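Local coordinates for protein Exo-beta-1,3-galactanase (Bifidobacterium bifidum, PDB 5FLW) that probably hydrolyses beta-1,3-galactan chains from their ends, releasing galactose units, as a family 43 glycoside hydrolase built on a five-bladed beta-propeller, at residues G140-E145 with G198-F203; I162-D167 with I172-A177. All coordinates share one frame; numbering follows the deposited sequence. Where two conformers were deposited one is given.

Contact 1: residues G140-E145 with G198-F203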
loop_
_atom_site.group_PDB
_atom_site.type_symbol
_atom_site.label_atom_id
_atom_site.label_comp_id
_atom_site.label_asym_id
_atom_site.label_seq_id
_atom_site.Cartn_x
_atom_site.Cartn_y
_atom_site.Cartn_z
ATOM N N GLY A 140 2.151 4.731 1.113
ATOM C CA GLY A 140 1.306 4.382 -0.011
ATOM C C GLY A 140 1.494 5.429 -1.095
ATOM O O GLY A 140 2.200 6.412 -0.890
ATOM N N VAL A 141 0.871 5.209 -2.258
ATOM C CA VAL A 141 0.961 6.176 -3.353
ATOM C C VAL A 141 -0.423 6.521 -3.913
ATOM O O VAL A 141 -1.383 5.743 -3.823
ATOM C CB VAL A 141 1.919 5.729 -4.488
ATOM C CG1 VAL A 141 3.372 5.636 -3.973
ATOM C CG2 VAL A 141 1.446 4.402 -5.095
ATOM N N PHE A 142 -0.505 7.698 -4.541
ATOM C CA PHE A 142 -1.715 8.102 -5.241
ATOM C C PHE A 142 -1.332 8.981 -6.436
ATOM O O PHE A 142 -0.488 9.870 -6.321
ATOM C CB PHE A 142 -2.705 8.817 -4.297
ATOM C CG PHE A 142 -3.911 9.401 -5.006
ATOM C CD1 PHE A 142 -4.927 8.580 -5.480
ATOM C CD2 PHE A 142 -4.015 10.768 -5.213
ATOM C CE1 PHE A 142 -6.003 9.112 -6.149
ATOM C CE2 PHE A 142 -5.093 11.295 -5.876
ATOM C CZ PHE A 142 -6.091 10.463 -6.345
ATOM N N GLN A 143 -1.950 8.713 -7.582
ATOM C CA GLN A 143 -1.754 9.500 -8.795
ATOM C C GLN A 143 -3.095 10.112 -9.194
ATOM O O GLN A 143 -4.063 9.384 -9.458
ATOM C CB GLN A 143 -1.193 8.624 -9.909
ATOM C CG GLN A 143 -0.899 9.361 -11.168
ATOM C CD GLN A 143 -0.161 8.498 -12.153
ATOM O OE1 GLN A 143 -0.676 7.462 -12.609
ATOM N NE2 GLN A 143 1.071 8.892 -12.468
ATOM N N ASP A 144 -3.153 11.445 -9.217
ATOM C CA ASP A 144 -4.381 12.189 -9.471
ATOM C C ASP A 144 -4.633 12.339 -10.987
ATOM O O ASP A 144 -3.774 12.010 -11.824
ATOM C CB ASP A 144 -4.329 13.539 -8.748
ATOM C CG ASP A 144 -5.707 14.044 -8.302
ATOM O OD1 ASP A 144 -6.750 13.569 -8.807
ATOM O OD2 ASP A 144 -5.721 14.961 -7.452
ATOM N N GLU A 145 -5.836 12.855 -11.316
ATOM C CA GLU A 145 -6.278 12.917 -12.708
ATOM C C GLU A 145 -5.432 13.876 -13.534
ATOM O O GLU A 145 -5.308 13.703 -14.753
ATOM C CB GLU A 145 -7.763 13.311 -12.784
ATOM C CG GLU A 145 -8.435 12.975 -14.124
ATOM C CD GLU A 145 -9.951 12.876 -14.027
ATOM O OE1 GLU A 145 -10.500 13.315 -12.993
ATOM O OE2 GLU A 145 -10.584 12.352 -14.972
ATOM N N GLY A 198 -14.811 13.450 -7.625
ATOM C CA GLY A 198 -14.254 14.634 -7.005
ATOM C C GLY A 198 -13.942 14.528 -5.524
ATOM O O GLY A 198 -13.402 15.492 -4.965
ATOM N N LEU A 199 -14.261 13.409 -4.862
ATOM C CA LEU A 199 -14.026 13.246 -3.428
ATOM C C LEU A 199 -12.913 12.220 -3.226
ATOM O O LEU A 199 -12.961 11.131 -3.811
ATOM C CB LEU A 199 -15.286 12.758 -2.713
ATOM C CG LEU A 199 -15.278 12.830 -1.190
ATOM C CD1 LEU A 199 -15.352 14.281 -0.748
ATOM C CD2 LEU A 199 -16.408 12.041 -0.598
ATOM N N TYR A 200 -11.919 12.570 -2.399
ATOM C CA TYR A 200 -10.831 11.658 -2.038
ATOM C C TYR A 200 -11.226 10.852 -0.805
ATOM O O TYR A 200 -11.815 11.389 0.139
ATOM C CB TYR A 200 -9.560 12.448 -1.714
ATOM C CG TYR A 200 -9.056 13.330 -2.841
ATOM C CD1 TYR A 200 -8.264 12.802 -3.858
ATOM C CD2 TYR A 200 -9.378 14.700 -2.890
ATOM C CE1 TYR A 200 -7.800 13.602 -4.887
ATOM C CE2 TYR A 200 -8.919 15.509 -3.919
ATOM C CZ TYR A 200 -8.132 14.955 -4.923
ATOM O OH TYR A 200 -7.660 15.748 -5.954
ATOM N N TYR A 201 -10.914 9.561 -0.823
ATOM C CA TYR A 201 -11.152 8.675 0.311
ATOM C C TYR A 201 -9.794 8.129 0.737
ATOM O O TYR A 201 -9.076 7.559 -0.082
ATOM C CB TYR A 201 -12.087 7.511 -0.052
ATOM C CG TYR A 201 -13.516 7.891 -0.487
ATOM C CD1 TYR A 201 -13.752 8.561 -1.687
ATOM C CD2 TYR A 201 -14.623 7.516 0.286
ATOM C CE1 TYR A 201 -15.056 8.892 -2.095
ATOM C CE2 TYR A 201 -15.924 7.834 -0.103
ATOM C CZ TYR A 201 -16.138 8.526 -1.294
ATOM O OH TYR A 201 -17.434 8.833 -1.699
ATOM N N TRP A 202 -9.455 8.316 2.014
ATOM C CA TRP A 202 -8.163 7.962 2.590
ATOM C C TRP A 202 -8.413 6.958 3.712
ATOM O O TRP A 202 -9.076 7.285 4.704
ATOM C CB TRP A 202 -7.528 9.246 3.139
ATOM C CG TRP A 202 -6.179 9.173 3.798
ATOM C CD1 TRP A 202 -5.421 8.058 4.066
ATOM C CD2 TRP A 202 -5.424 10.296 4.298
ATOM N NE1 TRP A 202 -4.244 8.421 4.697
ATOM C CE2 TRP A 202 -4.220 9.787 4.845
ATOM C CE3 TRP A 202 -5.647 11.684 4.322
ATOM C CZ2 TRP A 202 -3.252 10.624 5.431
ATOM C CZ3 TRP A 202 -4.676 12.516 4.888
ATOM C CH2 TRP A 202 -3.486 11.980 5.423
ATOM N N PHE A 203 -7.868 5.746 3.560
ATOM C CA PHE A 203 -8.017 4.660 4.521
ATOM C C PHE A 203 -6.702 4.431 5.261
ATOM O O PHE A 203 -5.620 4.636 4.702
ATOM C CB PHE A 203 -8.403 3.352 3.810
ATOM C CG PHE A 203 -9.657 3.454 2.984
ATOM C CD1 PHE A 203 -9.642 4.051 1.725
ATOM C CD2 PHE A 203 -10.861 2.952 3.461
ATOM C CE1 PHE A 203 -10.827 4.147 0.964
ATOM C CE2 PHE A 203 -12.044 3.043 2.697
ATOM C CZ PHE A 203 -12.014 3.634 1.456
#
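Asp144 and Tyr200 supply the polar half of this contact, through one hydrogen bond that reaches from the loop just after strand 139-143 to a strand of the next sheet. Tyr200 OH donates to Asp144 OD2 over 2.6 Å, taking the syn lone pair of that oxygen, and OD2 lies close to the plane of the tyrosine ring, at its edge. The carboxylate itself stands steeply to the ring, 77° between the planes. Its other oxygen is occupied as well: Asp144 OD1 accepts from the backbone N of Glu145 at 2.8 Å, well out of the carboxylate plane, and forms a salt bridge with Lys195. With both oxygens engaged, the buried carboxylate is fixed in rotation, and the nearby lysine charge probably helps to keep it ionised. An alanine in place of Asp144 would probably leave the Tyr200 hydroxyl without its acceptor and Lys195 without its carboxylate mate.

The fold explains why only side chains meet. Strands 139-143 and 199-205 belong to successive four-stranded antiparallel blades of the five-bladed beta-propeller of family 43, and their backbones stay well apart, with Phe142 CA and Trp202 CA 10.1 Å from each other. Strand 139-143 is the first of its blade, while 199-205 is the second of the next, so the long tyrosine bridges the interval between blades.

The apolar half is a meeting of two rings. Phe142 CE2 comes to 3.7 Å from Tyr200 CE1, and Phe142 CZ lies in the plane of the tyrosine ring, beyond its edge. The planes are turned 85° apart, with 5.8 Å between the centroids of the Phe142 and Tyr200 rings. Phe142 has CG anti to its own nitrogen (chi1 173°), which carries the ring out toward Tyr200, whose side chain it crosses nearly at right angles.

Contact 2: residues I162-D167 with I172-A177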
loop_
_atom_site.group_PDB
_atom_site.type_symbol
_atom_site.label_atom_id
_atom_site.label_comp_id
_atom_site.label_asym_id
_atom_site.label_seq_id
_atom_site.Cartn_x
_atom_site.Cartn_y
_atom_site.Cartn_z
ATOM N N ILE A 162 0.590 13.506 3.305
ATOM C CA ILE A 162 0.491 13.401 1.853
ATOM C C ILE A 162 1.589 14.304 1.307
ATOM O O ILE A 162 1.572 15.520 1.542
ATOM C CB ILE A 162 -0.884 13.847 1.329
ATOM C CG1 ILE A 162 -2.014 12.996 1.949
ATOM C CG2 ILE A 162 -0.894 13.806 -0.201
ATOM C CD1 ILE A 162 -3.422 13.426 1.584
ATOM N N TYR A 163 2.576 13.711 0.633
ATOM C CA TYR A 163 3.694 14.440 0.050
ATOM C C TYR A 163 3.538 14.477 -1.467
ATOM O O TYR A 163 3.314 13.431 -2.089
ATOM C CB TYR A 163 4.993 13.706 0.349
ATOM C CG TYR A 163 5.497 13.773 1.770
ATOM C CD1 TYR A 163 5.650 15.004 2.432
ATOM C CD2 TYR A 163 5.898 12.607 2.430
ATOM C CE1 TYR A 163 6.163 15.051 3.736
ATOM C CE2 TYR A 163 6.392 12.646 3.723
ATOM C CZ TYR A 163 6.533 13.860 4.363
ATOM O OH TYR A 163 7.021 13.890 5.637
ATOM N N ARG A 164 3.687 15.656 -2.066
ATOM C CA ARG A 164 3.651 15.760 -3.520
ATOM C C ARG A 164 5.051 15.524 -4.089
ATOM O O ARG A 164 6.033 16.066 -3.577
ATOM C CB ARG A 164 3.096 17.103 -3.992
ATOM C CG ARG A 164 2.922 17.213 -5.517
ATOM C CD ARG A 164 2.090 18.414 -5.915
ATOM N NE ARG A 164 2.621 19.662 -5.351
ATOM C CZ ARG A 164 3.442 20.504 -5.983
ATOM N NH1 ARG A 164 3.834 20.244 -7.229
ATOM N NH2 ARG A 164 3.861 21.625 -5.380
ATOM N N LEU A 165 5.122 14.717 -5.149
ATOM C CA LEU A 165 6.385 14.408 -5.795
ATOM C C LEU A 165 6.740 15.486 -6.816
ATOM O O LEU A 165 5.859 16.129 -7.416
ATOM C CB LEU A 165 6.263 13.074 -6.537
ATOM C CG LEU A 165 6.033 11.847 -5.649
ATOM C CD1 LEU A 165 5.463 10.662 -6.452
ATOM C CD2 LEU A 165 7.341 11.445 -4.985
ATOM N N ALA A 166 8.049 15.633 -7.050
ATOM C CA ALA A 166 8.546 16.396 -8.183
ATOM C C ALA A 166 8.021 15.778 -9.479
ATOM O O ALA A 166 7.567 14.622 -9.511
ATOM C CB ALA A 166 10.074 16.344 -8.192
ATOM N N ASP A 167 8.079 16.561 -10.565
ATOM C CA ASP A 167 7.564 16.089 -11.852
ATOM C C ASP A 167 8.273 14.841 -12.352
ATOM O O ASP A 167 7.688 14.080 -13.126
ATOM C CB ASP A 167 7.693 17.158 -12.937
ATOM C CG ASP A 167 6.730 18.310 -12.755
ATOM O OD1 ASP A 167 5.747 18.172 -11.984
ATOM O OD2 ASP A 167 6.987 19.371 -13.371
ATOM N N ILE A 172 10.454 14.613 -3.192
ATOM C CA ILE A 172 9.275 15.266 -2.623
ATOM C C ILE A 172 9.482 16.776 -2.641
ATOM O O ILE A 172 10.561 17.265 -2.283
ATOM C CB ILE A 172 9.103 14.795 -1.172
ATOM C CG1 ILE A 172 8.880 13.290 -1.125
ATOM C CG2 ILE A 172 7.973 15.560 -0.466
ATOM C CD1 ILE A 172 9.019 12.776 0.336
ATOM N N VAL A 173 8.437 17.511 -3.027
ATOM C CA VAL A 173 8.507 18.964 -3.152
ATOM C C VAL A 173 7.481 19.694 -2.290
ATOM O O VAL A 173 7.559 20.928 -2.180
ATOM C CB VAL A 173 8.426 19.444 -4.630
ATOM C CG1 VAL A 173 9.547 18.822 -5.500
ATOM C CG2 VAL A 173 7.054 19.187 -5.235
ATOM N N GLU A 174 6.536 18.991 -1.656
ATOM C CA GLU A 174 5.534 19.680 -0.856
ATOM C C GLU A 174 4.950 18.753 0.204
ATOM O O GLU A 174 4.626 17.598 -0.079
ATOM C CB GLU A 174 4.398 20.247 -1.719
ATOM C CG GLU A 174 3.428 21.101 -0.931
ATOM C CD GLU A 174 2.140 21.368 -1.669
ATOM O OE1 GLU A 174 2.073 21.077 -2.887
ATOM O OE2 GLU A 174 1.193 21.864 -1.027
ATOM N N ASP A 175 4.808 19.282 1.417
ATOM C CA ASP A 175 4.088 18.594 2.501
ATOM C C ASP A 175 2.632 19.058 2.369
ATOM O O ASP A 175 2.247 20.123 2.854
ATOM C CB ASP A 175 4.747 18.917 3.846
ATOM C CG ASP A 175 4.246 18.061 5.008
ATOM O OD1 ASP A 175 3.528 17.052 4.799
ATOM O OD2 ASP A 175 4.643 18.380 6.149
ATOM N N VAL A 176 1.843 18.265 1.625
ATOM C CA VAL A 176 0.491 18.677 1.229
ATOM C C VAL A 176 -0.448 18.676 2.431
ATOM O O VAL A 176 -1.283 19.585 2.599
ATOM C CB VAL A 176 -0.039 17.753 0.109
ATOM C CG1 VAL A 176 -1.525 17.982 -0.151
ATOM C CG2 VAL A 176 0.740 17.945 -1.157
ATOM N N ALA A 177 -0.346 17.637 3.264
ATOM C CA ALA A 177 -1.194 17.448 4.431
ATOM C C ALA A 177 -0.440 16.575 5.423
ATOM O O ALA A 177 0.436 15.788 5.042
ATOM C CB ALA A 177 -2.533 16.774 4.069
#
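Strands 162-165 and 172-177 pair antiparallel as the outer hairpin of a propeller blade, their short axes 4.7 Å apart at closest approach and 151° between their directions, with two classic beta bulges in the register. In one, Val173 and Glu174 both face Arg164: Arg164 N donates to Glu174 O, and Val173 N returns an almost straight bond to Arg164 O. In the other, Val176 and Ala177 both face Ile162, whose carbonyl oxygen accepts a bond of 2.8 Å from Val176 N and a weak one from Ala177 N. Each bulge shifts the register by one residue, and classic bulges of this kind usually accentuate the twist of a strand pair.

Ile172 and Tyr163 carry the packing on one face of the sheet. Ile172 CD1 sits off-centre over the tyrosine ring, 4.2 Å from the centroid of the Tyr163 ring in a CH-pi contact, while Ile172 CG2 presses on Tyr163 CB at 3.6 Å. Asp175 OD1 approaches Tyr163 CE1 obliquely, but its hydrogen bond goes to His161, which stacks on the Tyr163 ring; Trp131 also meets that ring.

The face bearing Ile162 and Arg164 is partly polar. Here Val176 CG2 rests against Arg164 CB at 3.8 Å, and the arginine chain then bends at chi3 (54°) to bring its head beside Glu174. Val173 CG2 lies over one face of the guanidinium, offset toward the rim. Glu174, extended beyond CG, gives its second oxygen, OE2, to His224 of a neighbouring loop. Its OE1 takes both bonds of a side-on salt bridge, from Arg164 NE at 2.9 Å and Arg164 NH2 at 3.1 Å, lying in the guanidinium plane while the carboxylate is turned 74° from it.

In the fold
Read from the N terminus, the chain enters the third blade of the propeller on strand 139-143, which supplies the first half of contact 1. It passes through strand 149-155 into strand 159-165 and, after a short turn, into edge strand 172-179; contact 2 closes this tight hairpin, with four residues between its segments. The chain then starts the next blade, and strand 199-205 completes contact 1, spanning 52 intervening residues. The local hairpin closure thus falls wholly within the long one: contact 2 holds the outer part of one blade, contact 1 ties that blade to its successor. They touch directly, Trp202 CZ3 lying 3.6 Å from Ile162 CD1.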